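Local coordinates for recombination protein recR (Deinococcus radiodurans, PDB 1VDD) that binds zinc and probably DNA, and may act with RecF and RecO in RecBC-independent recombinational DNA repair, at residues Arg101-Val106 and Leu128-Gln133; Leu139-Thr144 and Leu152-Leu157; Gly109-Met114 and Leu122-Leu127. All coordinates share one frame; numbering follows the deposited sequence.

Interaction 1: Arg101-Val106 and Leu128-Gln133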
loop_
_atom_site.group_PDB
_atom_site.type_symbol
_atom_site.label_atom_id
_atom_site.label_comp_id
_atom_site.label_asym_id
_atom_site.label_seq_id
_atom_site.Cartn_x
_atom_site.Cartn_y
_atom_site.Cartn_z
ATOM N N ARG A 101 19.288 27.076 14.158
ATOM C CA ARG A 101 20.683 27.332 13.828
ATOM C C ARG A 101 21.657 27.004 14.970
ATOM O O ARG A 101 22.791 27.483 14.986
ATOM C CB ARG A 101 20.849 28.786 13.377
ATOM C CG ARG A 101 20.420 29.831 14.400
ATOM C CD ARG A 101 20.481 31.225 13.782
ATOM N NE ARG A 101 20.248 32.292 14.753
ATOM C CZ ARG A 101 21.100 32.631 15.716
ATOM N NH1 ARG A 101 22.251 31.986 15.843
ATOM N NH2 ARG A 101 20.804 33.621 16.549
ATOM N N GLY A 102 21.228 26.154 15.898
ATOM C CA GLY A 102 22.086 25.800 17.016
ATOM C C GLY A 102 23.045 24.650 16.790
ATOM O O GLY A 102 23.360 24.266 15.658
ATOM N N LEU A 103 23.523 24.084 17.885
ATOM C CA LEU A 103 24.449 22.963 17.782
ATOM C C LEU A 103 23.670 21.663 17.931
ATOM O O LEU A 103 22.593 21.649 18.517
ATOM C CB LEU A 103 25.523 23.062 18.868
ATOM C CG LEU A 103 26.395 24.326 18.952
ATOM C CD1 LEU A 103 27.541 24.066 19.923
ATOM C CD2 LEU A 103 26.965 24.702 17.578
ATOM N N TYR A 104 24.191 20.574 17.384
ATOM C CA TYR A 104 23.518 19.288 17.522
ATOM C C TYR A 104 24.396 18.329 18.326
ATOM O O TYR A 104 25.553 18.610 18.576
ATOM C CB TYR A 104 23.267 18.648 16.156
ATOM C CG TYR A 104 22.396 19.438 15.227
ATOM C CD1 TYR A 104 22.950 20.222 14.229
ATOM C CD2 TYR A 104 21.005 19.379 15.329
ATOM C CE1 TYR A 104 22.152 20.926 13.353
ATOM C CE2 TYR A 104 20.199 20.077 14.469
ATOM C CZ TYR A 104 20.775 20.855 13.478
ATOM O OH TYR A 104 19.982 21.584 12.621
ATOM N N HIS A 105 23.823 17.210 18.743
ATOM C CA HIS A 105 24.569 16.165 19.438
ATOM C C HIS A 105 23.921 14.841 19.027
ATOM O O HIS A 105 22.701 14.698 19.083
ATOM C CB HIS A 105 24.528 16.292 20.959
ATOM C CG HIS A 105 25.454 15.334 21.642
ATOM N ND1 HIS A 105 26.820 15.525 21.689
ATOM C CD2 HIS A 105 25.225 14.132 22.225
ATOM C CE1 HIS A 105 27.391 14.484 22.269
ATOM N NE2 HIS A 105 26.446 13.624 22.603
ATOM N N VAL A 106 24.733 13.875 18.616
ATOM C CA VAL A 106 24.188 12.614 18.154
ATOM C C VAL A 106 24.492 11.356 18.975
ATOM O O VAL A 106 25.605 10.825 18.953
ATOM C CB VAL A 106 24.630 12.357 16.698
ATOM C CG1 VAL A 106 23.981 11.101 16.181
ATOM C CG2 VAL A 106 24.281 13.559 15.820
ATOM N N LEU A 128 27.693 15.656 28.231
ATOM C CA LEU A 128 27.793 16.306 29.537
ATOM C C LEU A 128 28.749 17.500 29.546
ATOM O O LEU A 128 28.342 18.627 29.828
ATOM C CB LEU A 128 28.240 15.301 30.607
ATOM C CG LEU A 128 27.382 14.057 30.825
ATOM C CD1 LEU A 128 27.891 13.355 32.060
ATOM C CD2 LEU A 128 25.907 14.426 31.006
ATOM N N PRO A 129 30.034 17.273 29.225
ATOM C CA PRO A 129 30.971 18.394 29.228
ATOM C C PRO A 129 30.569 19.555 28.321
ATOM O O PRO A 129 30.969 20.690 28.558
ATOM C CB PRO A 129 32.289 17.742 28.818
ATOM C CG PRO A 129 31.848 16.618 27.945
ATOM C CD PRO A 129 30.680 16.055 28.708
ATOM N N ARG A 130 29.778 19.288 27.291
ATOM C CA ARG A 130 29.353 20.362 26.387
ATOM C C ARG A 130 28.250 21.222 26.985
ATOM O O ARG A 130 28.028 22.348 26.543
ATOM C CB ARG A 130 28.844 19.794 25.058
ATOM C CG ARG A 130 29.912 19.181 24.183
ATOM C CD ARG A 130 29.302 18.696 22.902
ATOM N NE ARG A 130 28.760 19.789 22.100
ATOM C CZ ARG A 130 27.923 19.604 21.084
ATOM N NH1 ARG A 130 27.541 18.371 20.766
ATOM N NH2 ARG A 130 27.473 20.639 20.382
ATOM N N VAL A 131 27.560 20.687 27.987
ATOM C CA VAL A 131 26.461 21.405 28.612
ATOM C C VAL A 131 26.872 22.273 29.793
ATOM O O VAL A 131 27.473 21.799 30.759
ATOM C CB VAL A 131 25.349 20.426 29.074
ATOM C CG1 VAL A 131 24.193 21.204 29.711
ATOM C CG2 VAL A 131 24.849 19.607 27.889
ATOM N N GLY A 132 26.529 23.553 29.701
ATOM C CA GLY A 132 26.838 24.493 30.760
ATOM C C GLY A 132 25.611 25.331 31.066
ATOM O O GLY A 132 24.510 25.027 30.598
ATOM N N GLN A 133 25.789 26.392 31.845
ATOM C CA GLN A 133 24.668 27.252 32.189
ATOM C C GLN A 133 24.455 28.347 31.149
ATOM O O GLN A 133 25.377 28.722 30.413
ATOM C CB GLN A 133 24.889 27.861 33.574
ATOM C CG GLN A 133 24.968 26.811 34.675
ATOM C CD GLN A 133 25.356 27.386 36.025
ATOM O OE1 GLN A 133 25.489 26.652 37.010
ATOM N NE2 GLN A 133 25.544 28.704 36.078
#
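Arg-130 reaches from the 3-10 turn at 128-130 to strand 103-106, an outermost strand of the parallel sheet in the Toprim domain, and hydrogen-bonds to the backbone carbonyl of Tyr-104 through its guanidinium group. Hydrogen bonding dominates. NH1 lies 3.0 Å from Tyr-104 O, with an N-H...O angle of 160° and the oxygen almost in the guanidinium plane; NH2 adds a weak second bond to the same oxygen at 3.3 Å. Leu-103 and His-105 spend their backbone groups on strand 81-85, so the carbonyl between them faces the other way and is gripped by a side chain instead of another strand. NH1 also makes a weak bond to His-105 ND1, 3.1 Å away at the edge of the imidazole, the two planes standing 49° apart. On the far side of that ring NE2 is hydrogen-bonded to His-123 O, consistent with ND1 acting as the acceptor. Van der Waals contact adds to this: the CD1 methyl of Leu-103 lies 3.5 Å from Arg-130 NH2, at the edge of the guanidinium. The arginine chain bends at chi3 (64°), turning its end to the strand. An alanine here is likely to leave Tyr-104 O and His-105 ND1 without these donors and open a gap beside Leu-103. Arg-130 also rests on Ile-82 and on Cys-60, one of four cysteines binding zinc, and its side chain comes within about 6 Å of the metal. On the strand side, Leu-103 CB packs 3.5 Å from Arg-130 NH2.

Interaction 2: Leu139-Thr144 and Leu152-Leu157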
loop_
_atom_site.group_PDB
_atom_site.type_symbol
_atom_site.label_atom_id
_atom_site.label_comp_id
_atom_site.label_asym_id
_atom_site.label_seq_id
_atom_site.Cartn_x
_atom_site.Cartn_y
_atom_site.Cartn_z
ATOM N N LEU A 139 15.728 18.207 23.684
ATOM C CA LEU A 139 15.751 16.766 23.521
ATOM C C LEU A 139 14.883 16.408 22.331
ATOM O O LEU A 139 13.653 16.503 22.380
ATOM C CB LEU A 139 15.254 16.085 24.791
ATOM C CG LEU A 139 16.057 16.547 26.006
ATOM C CD1 LEU A 139 15.528 15.860 27.255
ATOM C CD2 LEU A 139 17.539 16.260 25.785
ATOM N N ALA A 140 15.541 15.999 21.255
ATOM C CA ALA A 140 14.841 15.660 20.031
ATOM C C ALA A 140 14.959 14.198 19.659
ATOM O O ALA A 140 15.105 13.865 18.482
ATOM C CB ALA A 140 15.336 16.522 18.898
ATOM N N THR A 141 14.901 13.325 20.658
ATOM C CA THR A 141 14.949 11.904 20.388
ATOM C C THR A 141 13.553 11.523 19.914
ATOM O O THR A 141 12.614 12.310 20.037
ATOM C CB THR A 141 15.291 11.089 21.634
ATOM O OG1 THR A 141 14.233 11.195 22.577
ATOM C CG2 THR A 141 16.569 11.593 22.262
ATOM N N GLY A 142 13.432 10.322 19.362
ATOM C CA GLY A 142 12.155 9.848 18.855
ATOM C C GLY A 142 10.993 9.954 19.826
ATOM O O GLY A 142 11.070 10.621 20.843
ATOM N N THR A 143 9.905 9.273 19.521
ATOM C CA THR A 143 8.735 9.343 20.384
ATOM C C THR A 143 8.232 7.945 20.675
ATOM O O THR A 143 7.119 7.746 21.167
ATOM C CB THR A 143 7.630 10.161 19.720
ATOM O OG1 THR A 143 7.340 9.595 18.438
ATOM C CG2 THR A 143 8.095 11.586 19.534
ATOM N N THR A 144 9.058 6.970 20.336
ATOM C CA THR A 144 8.732 5.590 20.614
ATOM C C THR A 144 9.046 5.507 22.101
ATOM O O THR A 144 9.528 6.488 22.675
ATOM C CB THR A 144 9.652 4.665 19.825
ATOM O OG1 THR A 144 11.007 4.904 20.220
ATOM C CG2 THR A 144 9.518 4.961 18.332
ATOM N N LEU A 152 14.046 11.088 28.800
ATOM C CA LEU A 152 13.887 11.234 30.239
ATOM C C LEU A 152 15.198 10.878 30.932
ATOM O O LEU A 152 15.547 11.461 31.950
ATOM C CB LEU A 152 12.736 10.364 30.748
ATOM C CG LEU A 152 11.335 10.748 30.239
ATOM C CD1 LEU A 152 10.282 10.048 31.101
ATOM C CD2 LEU A 152 11.126 12.263 30.307
ATOM N N TYR A 153 15.939 9.934 30.369
ATOM C CA TYR A 153 17.217 9.584 30.970
ATOM C C TYR A 153 18.135 10.784 30.832
ATOM O O TYR A 153 18.818 11.171 31.782
ATOM C CB TYR A 153 17.867 8.396 30.265
ATOM C CG TYR A 153 19.258 8.124 30.787
ATOM C CD1 TYR A 153 19.456 7.468 32.005
ATOM C CD2 TYR A 153 20.376 8.578 30.097
ATOM C CE1 TYR A 153 20.727 7.276 32.517
ATOM C CE2 TYR A 153 21.654 8.393 30.601
ATOM C CZ TYR A 153 21.822 7.743 31.809
ATOM O OH TYR A 153 23.091 7.565 32.303
ATOM N N LEU A 154 18.147 11.368 29.635
ATOM C CA LEU A 154 18.994 12.524 29.352
ATOM C C LEU A 154 18.624 13.699 30.243
ATOM O O LEU A 154 19.503 14.397 30.760
ATOM C CB LEU A 154 18.888 12.908 27.872
ATOM C CG LEU A 154 19.496 11.884 26.905
ATOM C CD1 LEU A 154 19.240 12.306 25.468
ATOM C CD2 LEU A 154 20.992 11.756 27.167
ATOM N N GLN A 155 17.323 13.911 30.422
ATOM C CA GLN A 155 16.836 14.981 31.285
ATOM C C GLN A 155 17.451 14.815 32.682
ATOM O O GLN A 155 18.065 15.744 33.214
ATOM C CB GLN A 155 15.307 14.925 31.380
ATOM C CG GLN A 155 14.696 15.965 32.313
ATOM C CD GLN A 155 13.185 15.820 32.460
ATOM O OE1 GLN A 155 12.575 16.448 33.329
ATOM N NE2 GLN A 155 12.578 14.995 31.607
ATOM N N ARG A 156 17.278 13.624 33.260
ATOM C CA ARG A 156 17.812 13.309 34.583
ATOM C C ARG A 156 19.289 13.664 34.632
ATOM O O ARG A 156 19.726 14.444 35.481
ATOM C CB ARG A 156 17.660 11.812 34.889
ATOM C CG ARG A 156 16.225 11.306 35.049
ATOM C CD ARG A 156 15.639 11.658 36.409
ATOM N NE ARG A 156 14.202 11.378 36.501
ATOM C CZ ARG A 156 13.655 10.164 36.432
ATOM N NH1 ARG A 156 14.423 9.091 36.269
ATOM N NH2 ARG A 156 12.333 10.023 36.523
ATOM N N LEU A 157 20.048 13.096 33.701
ATOM C CA LEU A 157 21.486 13.312 33.637
ATOM C C LEU A 157 21.911 14.758 33.531
ATOM O O LEU A 157 22.744 15.218 34.303
ATOM C CB LEU A 157 22.094 12.530 32.470
ATOM C CG LEU A 157 23.018 11.374 32.865
ATOM C CD1 LEU A 157 23.647 10.744 31.632
ATOM C CD2 LEU A 157 24.099 11.895 33.787
#
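Leu-139 of strand 136-139 drives its forked end against helix 145-158, where Leu-154 and Gln-155 receive it. Its two methyls part company at the helix. CD2 meets Leu-154 CB at 4.2 Å, whereas CD1 lies along the backbone of the next residue, 4.1 Å from Gln-155 N and 4.2 Å from Gln-155 CB. The two leucine side chains pass each other at a slant, each with CG beside its own backbone N (chi1 -55° in Leu-139, -68° in Leu-154) and each pointing from its backbone into the layer between strand and helix. Leu-154 in turn extends CD1 to Thr-141, whose CG2 is 4.2 Å away. The first torsion of Thr-141, 66°, divides its branches: CG2 is laid on the leucine, and OG1 is hydrogen-bonded to Gly-147 O in the first turn of the same helix. The contact is van der Waals packing with no hydrogen bond between the segments, at ordinary spacing, while the one hydroxyl at its border is satisfied by the helix itself. Thr-144 occupies the N-cap, its OG1 bonded to Gly-147 N. The arrangement is the strand-to-helix half of a beta-alpha-beta unit, in which the chain leaves the sheet, turns through residues 140-144 and packs the helix back over the strand. Arg-167, from strand 164-167, binds the carbonyls of Leu-139, Thr-141 and Gly-142, and Thr-143 OG1 is bonded to Gly-176 N of a second subunit, so the turn also borders a subunit interface. Strand 136-139 runs between strands 81-85 and 164-167, and Leu-139 and Leu-154 both rest on Val-84 of the former.

Interaction 3: Gly109-Met114 and Leu122-Leu127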
loop_
_atom_site.group_PDB
_atom_site.type_symbol
_atom_site.label_atom_id
_atom_site.label_comp_id
_atom_site.label_asym_id
_atom_site.label_seq_id
_atom_site.Cartn_x
_atom_site.Cartn_y
_atom_site.Cartn_z
ATOM N N GLY A 109 22.029 6.274 18.564
ATOM C CA GLY A 109 20.983 5.299 18.805
ATOM C C GLY A 109 19.989 5.719 19.869
ATOM O O GLY A 109 19.854 6.891 20.206
ATOM N N VAL A 110 19.285 4.737 20.410
ATOM C CA VAL A 110 18.296 4.997 21.439
ATOM C C VAL A 110 18.500 3.987 22.537
ATOM O O VAL A 110 18.906 2.868 22.275
ATOM C CB VAL A 110 16.877 4.781 20.917
ATOM C CG1 VAL A 110 15.904 5.613 21.723
ATOM C CG2 VAL A 110 16.809 5.100 19.438
ATOM N N LEU A 111 18.202 4.377 23.764
ATOM C CA LEU A 111 18.333 3.458 24.878
ATOM C C LEU A 111 17.337 2.315 24.693
ATOM O O LEU A 111 16.402 2.410 23.905
ATOM C CB LEU A 111 18.070 4.185 26.198
ATOM C CG LEU A 111 19.082 5.297 26.484
ATOM C CD1 LEU A 111 18.802 5.920 27.838
ATOM C CD2 LEU A 111 20.488 4.718 26.455
ATOM N N SER A 112 17.564 1.225 25.410
ATOM C CA SER A 112 16.695 0.062 25.344
ATOM C C SER A 112 17.155 -0.914 26.411
ATOM O O SER A 112 18.035 -1.743 26.183
ATOM C CB SER A 112 16.757 -0.586 23.961
ATOM O OG SER A 112 18.094 -0.834 23.586
ATOM N N PRO A 113 16.561 -0.813 27.606
ATOM C CA PRO A 113 16.891 -1.675 28.744
ATOM C C PRO A 113 16.852 -3.156 28.389
ATOM O O PRO A 113 17.657 -3.945 28.886
ATOM C CB PRO A 113 15.830 -1.293 29.780
ATOM C CG PRO A 113 14.655 -0.875 28.923
ATOM C CD PRO A 113 15.336 -0.037 27.872
ATOM N N MET A 114 15.916 -3.514 27.515
ATOM C CA MET A 114 15.740 -4.894 27.083
ATOM C C MET A 114 17.022 -5.558 26.588
ATOM O O MET A 114 17.357 -6.665 27.013
ATOM C CB MET A 114 14.705 -4.968 25.960
ATOM C CG MET A 114 13.417 -4.213 26.209
ATOM S SD MET A 114 12.189 -4.684 24.969
ATOM C CE MET A 114 12.925 -3.996 23.454
ATOM N N LEU A 122 25.747 4.510 23.632
ATOM C CA LEU A 122 25.327 5.746 22.966
ATOM C C LEU A 122 26.231 6.893 23.438
ATOM O O LEU A 122 26.664 6.921 24.590
ATOM C CB LEU A 122 23.859 6.072 23.284
ATOM C CG LEU A 122 22.786 5.071 22.829
ATOM C CD1 LEU A 122 21.404 5.628 23.147
ATOM C CD2 LEU A 122 22.910 4.799 21.336
ATOM N N HIS A 123 26.506 7.840 22.547
ATOM C CA HIS A 123 27.381 8.954 22.870
ATOM C C HIS A 123 26.816 9.929 23.901
ATOM O O HIS A 123 26.799 11.139 23.685
ATOM C CB HIS A 123 27.763 9.694 21.583
ATOM C CG HIS A 123 28.478 8.834 20.586
ATOM N ND1 HIS A 123 27.872 8.350 19.447
ATOM C CD2 HIS A 123 29.730 8.317 20.592
ATOM C CE1 HIS A 123 28.716 7.569 18.797
ATOM N NE2 HIS A 123 29.851 7.531 19.471
ATOM N N ILE A 124 26.378 9.413 25.042
ATOM C CA ILE A 124 25.826 10.286 26.065
ATOM C C ILE A 124 26.901 10.970 26.904
ATOM O O ILE A 124 26.711 12.091 27.363
ATOM C CB ILE A 124 24.842 9.514 26.979
ATOM C CG1 ILE A 124 23.673 8.989 26.131
ATOM C CG2 ILE A 124 24.332 10.425 28.105
ATOM C CD1 ILE A 124 22.486 8.501 26.932
ATOM N N LYS A 125 28.039 10.311 27.093
ATOM C CA LYS A 125 29.116 10.910 27.877
ATOM C C LYS A 125 29.639 12.228 27.284
ATOM O O LYS A 125 29.574 13.266 27.930
ATOM C CB LYS A 125 30.291 9.937 28.030
ATOM C CG LYS A 125 31.404 10.465 28.945
ATOM C CD LYS A 125 32.808 10.007 28.522
ATOM C CE LYS A 125 33.312 10.723 27.256
ATOM N NZ LYS A 125 33.500 12.207 27.406
ATOM N N PRO A 126 30.159 12.204 26.046
ATOM C CA PRO A 126 30.684 13.425 25.426
ATOM C C PRO A 126 29.735 14.617 25.354
ATOM O O PRO A 126 30.120 15.686 24.878
ATOM C CB PRO A 126 31.127 12.949 24.045
ATOM C CG PRO A 126 30.218 11.797 23.771
ATOM C CD PRO A 126 30.195 11.084 25.090
ATOM N N LEU A 127 28.504 14.436 25.825
ATOM C CA LEU A 127 27.524 15.511 25.814
ATOM C C LEU A 127 27.636 16.343 27.090
ATOM O O LEU A 127 27.665 17.579 27.036
ATOM C CB LEU A 127 26.108 14.939 25.687
ATOM C CG LEU A 127 24.938 15.911 25.444
ATOM C CD1 LEU A 127 24.540 16.597 26.721
ATOM C CD2 LEU A 127 25.332 16.942 24.401
#
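Leu-122 lays its CD1 methyl over one face of the flat peptide group joining Val-110 to Leu-111, 3.4 Å from Val-110 C and 3.5 Å from Leu-111 N. At the edge of that peptide the N-H of Leu-111 is bonded to Thr-150 OG1 of helix 145-158, which helps hold the peptide in place. The other methyl, CD2, comes down on Gly-109, 3.2 Å from its CA, a close fit. A beta carbon on Gly-109 would collide with this methyl, and at these backbone angles (156°/-160°) it would also press on the preceding carbonyl oxygen. The side chain of Leu-111 then closes over the leucine: the two side chains meet at a slant, and Leu-111 CD2 stands 3.6 Å from Leu-122 CD1. Ile-124 adds a looser touch, its CD1 4.3 Å from the same Leu-111 CD2. Leu-122 and Ile-124 both point toward the 109-114 segment, and His-123 between them is the centre of an inverse gamma turn that kinks the chain. The imidazole of His-123 stacks on Phe-61 and meets His-108 at roughly a right angle. No hydrogen bond crosses between the segments; the contact is methyl packing on side chains and backbone, pinning two arms of one long irregular excursion of the Toprim domain to each other. That excursion runs from strand 103-106 to strand 136-139; here its first arm lies against helix 145-158, where Val-110 touches Glu-146 and Thr-150, and its second arm returns to strand 103-106 at His-105.

Overall arrangement
From the N terminus, the chain passes the zinc finger and enters the Toprim sheet before strand 103-106 opens interaction 1. The long excursion folds on itself first: interaction 3 closes the short loop between 109-114 and 122-127, within the larger loop that interaction 1 shuts at 128-133. Interaction 2 comes afterwards in series, closing the turn from strand 136-139 into helix 145-158. None of the three cross. His-105 NE2 to His-123 O, 2.7 Å, joins interactions 1 and 3, Leu-154 CD2 to Ile-124 CD1, 3.6 Å, joins 2 and 3, and Leu-128 CD2 to Leu-157 CD2, 4.2 Å, joins 1 and 2. They link edge strand, excursion and helix 145-158 within the Toprim domain.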